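Local coordinates for alpha-galactosidase (Umbelopsis vinacea, PDB 3A5V), which hydrolyses terminal alpha-galactosyl residues as a tetrameric glycoside hydrolase of family 27, at residues A1-A6 with I180-R185. Residues are numbered along the deposited sequence; the frame is centred on the assembly and turned at random.
Sequences ANNGLA and ISNSWR. With NAG (2-acetamido-2-deoxy-beta-D-glucopyranose), chain B.
A pair of asparagine side chains, Asn3 and Asn182, joins the N-terminal loop to the residues that lead into barrel strand 183-185 of the catalytic domain. The two carboxamides meet tip to tip with their planes 28° apart, and a reciprocal pair of hydrogen bonds closes a ring between them. Asn182 ND2 donates to Asn3 OD1 at 2.9 Å, nearly straight with an N-H...O angle of 164°; Asn3 ND2 returns a bond of 2.9 Å to Asn182 OD1, in the plane of the Asn182 carbonyl and on a lone pair, whereas Asn182 ND2 is tilted out of the Asn3 carbonyl plane. Asn3 OD1 has a second donor, the backbone N of Leu5 at 3.1 Å, reaching it from the opposite face to Asn182 ND2 and closing an Asx turn. The Asn3 torsion, with CG between the backbone N and the carbonyl carbon (chi1 63°), places OD1 within reach of the Leu5 N-H. Asn182 is buried, and its amide is further held by the backbone N of Tyr163 and the carbonyl of Gly234, so its rotation is fixed from several sides. An alanine in place of Asn3 would probably leave the amide of Asn182 without its reciprocal partner and the N-H of Leu5 without its acceptor, freeing the turn to shift. Beside this pair, Ala1 N donates to Ser181 O at 2.9 Å, from above the carbonyl plane, and the CB of Ala1 lies 3.3 Å from the same Ser181 O. Ala6 CB meets Asn182 CB at 3.9 Å. Through an Asx turn and a reciprocal Asn-Asn amide pair, the arrangement joins the start of the chain to the N-terminal end of strand 183-185 in the parallel (beta/alpha)8 barrel of family 27.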
loop_
_atom_site.group_PDB
_atom_site.type_symbol
_atom_site.label_atom_id
_atom_site.label_comp_id
_atom_site.label_asym_id
_atom_site.label_seq_id
_atom_site.Cartn_x
_atom_site.Cartn_y
_atom_site.Cartn_z
ATOM N N ALA A 1 -10.601 25.896 -1.498
ATOM C CA ALA A 1 -9.752 27.114 -1.344
ATOM C C ALA A 1 -10.616 28.343 -1.034
ATOM O O ALA A 1 -11.782 28.429 -1.474
ATOM C CB ALA A 1 -8.892 27.358 -2.595
ATOM N N ASN A 2 -10.034 29.265 -0.260
ATOM C CA ASN A 2 -10.685 30.522 0.156
ATOM C C ASN A 2 -10.317 31.626 -0.833
ATOM O O ASN A 2 -9.603 32.563 -0.488
ATOM C CB ASN A 2 -10.235 30.892 1.584
ATOM C CG ASN A 2 -11.051 32.053 2.209
ATOM O OD1 ASN A 2 -12.150 32.400 1.752
ATOM N ND2 ASN A 2 -10.495 32.648 3.260
ATOM N N ASN A 3 -10.777 31.492 -2.078
ATOM C CA ASN A 3 -10.498 32.481 -3.124
ATOM C C ASN A 3 -11.783 33.113 -3.682
ATOM O O ASN A 3 -11.777 33.703 -4.752
ATOM C CB ASN A 3 -9.675 31.857 -4.265
ATOM C CG ASN A 3 -10.430 30.737 -4.986
ATOM O OD1 ASN A 3 -11.496 30.318 -4.541
ATOM N ND2 ASN A 3 -9.877 30.254 -6.094
ATOM N N GLY A 4 -12.885 32.970 -2.959
ATOM C CA GLY A 4 -14.156 33.544 -3.405
ATOM C C GLY A 4 -14.877 32.785 -4.500
ATOM O O GLY A 4 -15.936 33.219 -4.957
ATOM N N LEU A 5 -14.327 31.642 -4.927
ATOM C CA LEU A 5 -14.901 30.913 -6.054
ATOM C C LEU A 5 -15.430 29.546 -5.633
ATOM O O LEU A 5 -15.056 29.038 -4.569
ATOM C CB LEU A 5 -13.867 30.759 -7.188
ATOM C CG LEU A 5 -13.281 32.076 -7.751
ATOM C CD1 LEU A 5 -12.163 31.815 -8.761
ATOM C CD2 LEU A 5 -14.350 32.956 -8.386
ATOM N N ALA A 6 -16.294 28.961 -6.466
ATOM C CA ALA A 6 -16.910 27.650 -6.155
ATOM C C ALA A 6 -17.514 27.596 -4.743
ATOM O O ALA A 6 -17.375 26.589 -4.017
ATOM C CB ALA A 6 -15.909 26.484 -6.390
ATOM N N ILE A 180 -5.792 24.676 -1.362
ATOM C CA ILE A 180 -5.050 25.272 -2.490
ATOM C C ILE A 180 -5.779 25.180 -3.856
ATOM O O ILE A 180 -5.271 25.678 -4.855
ATOM C CB ILE A 180 -3.618 24.652 -2.617
ATOM C CG1 ILE A 180 -3.730 23.154 -2.931
ATOM C CG2 ILE A 180 -2.750 24.958 -1.334
ATOM C CD1 ILE A 180 -2.508 22.532 -3.644
ATOM N N SER A 181 -6.937 24.524 -3.898
ATOM C CA SER A 181 -7.721 24.379 -5.139
ATOM C C SER A 181 -9.221 24.393 -4.825
ATOM O O SER A 181 -9.623 24.301 -3.648
ATOM C CB SER A 181 -7.334 23.096 -5.902
ATOM O OG SER A 181 -7.710 21.926 -5.178
ATOM N N ASN A 182 -10.041 24.534 -5.866
ATOM C CA ASN A 182 -11.502 24.587 -5.694
ATOM C C ASN A 182 -12.246 23.257 -5.836
ATOM O O ASN A 182 -13.368 23.115 -5.345
ATOM C CB ASN A 182 -12.111 25.647 -6.635
ATOM C CG ASN A 182 -11.657 27.062 -6.278
ATOM O OD1 ASN A 182 -10.976 27.720 -7.058
ATOM N ND2 ASN A 182 -12.001 27.513 -5.060
ATOM N N SER A 183 -11.660 22.313 -6.564
ATOM C CA SER A 183 -12.250 20.986 -6.730
ATOM C C SER A 183 -11.167 20.018 -7.195
ATOM O O SER A 183 -10.140 20.436 -7.735
ATOM C CB SER A 183 -13.435 21.018 -7.730
ATOM O OG SER A 183 -12.978 21.280 -9.063
ATOM N N TRP A 184 -11.387 18.720 -6.962
ATOM C CA TRP A 184 -10.400 17.697 -7.305
ATOM C C TRP A 184 -11.123 16.441 -7.775
ATOM O O TRP A 184 -12.000 15.915 -7.081
ATOM C CB TRP A 184 -9.449 17.394 -6.122
ATOM C CG TRP A 184 -10.164 17.370 -4.819
ATOM C CD1 TRP A 184 -10.813 16.296 -4.248
ATOM C CD2 TRP A 184 -10.388 18.488 -3.951
ATOM N NE1 TRP A 184 -11.404 16.687 -3.066
ATOM C CE2 TRP A 184 -11.161 18.023 -2.861
ATOM C CE3 TRP A 184 -9.997 19.842 -3.982
ATOM C CZ2 TRP A 184 -11.543 18.861 -1.795
ATOM C CZ3 TRP A 184 -10.394 20.680 -2.931
ATOM C CH2 TRP A 184 -11.159 20.185 -1.854
ATOM N N ARG A 185 -10.787 16.000 -8.982
ATOM C CA ARG A 185 -11.175 14.673 -9.453
ATOM C C ARG A 185 -10.764 13.615 -8.437
ATOM O O ARG A 185 -9.637 13.638 -7.897
ATOM C CB ARG A 185 -10.565 14.402 -10.834
ATOM C CG ARG A 185 -11.277 15.226 -11.964
ATOM C CD ARG A 185 -12.585 14.497 -12.469
ATOM N NE ARG A 185 -12.195 13.141 -12.831
ATOM C CZ ARG A 185 -11.533 12.815 -13.941
ATOM N NH1 ARG A 185 -11.290 13.727 -14.886
ATOM N NH2 ARG A 185 -11.120 11.560 -14.105
HETATM C C1 NAG B . -8.335 35.697 0.158
HETATM C C2 NAG B . -8.358 36.399 1.517
HETATM C C3 NAG B . -9.666 36.154 2.253
HETATM C C4 NAG B . -10.876 36.354 1.344
HETATM C C5 NAG B . -10.676 35.631 0.002
HETATM C C6 NAG B . -11.812 35.855 -0.994
HETATM C C7 NAG B . -6.172 36.709 2.515
HETATM C C8 NAG B . -5.141 36.169 3.463
HETATM N N2 NAG B . -7.269 35.969 2.374
HETATM O O3 NAG B . -9.718 37.012 3.376
HETATM O O4 NAG B . -11.951 35.733 1.983
HETATM O O5 NAG B . -9.478 36.045 -0.599
HETATM O O6 NAG B . -11.931 37.229 -1.264
HETATM O O7 NAG B . -5.988 37.770 1.906
#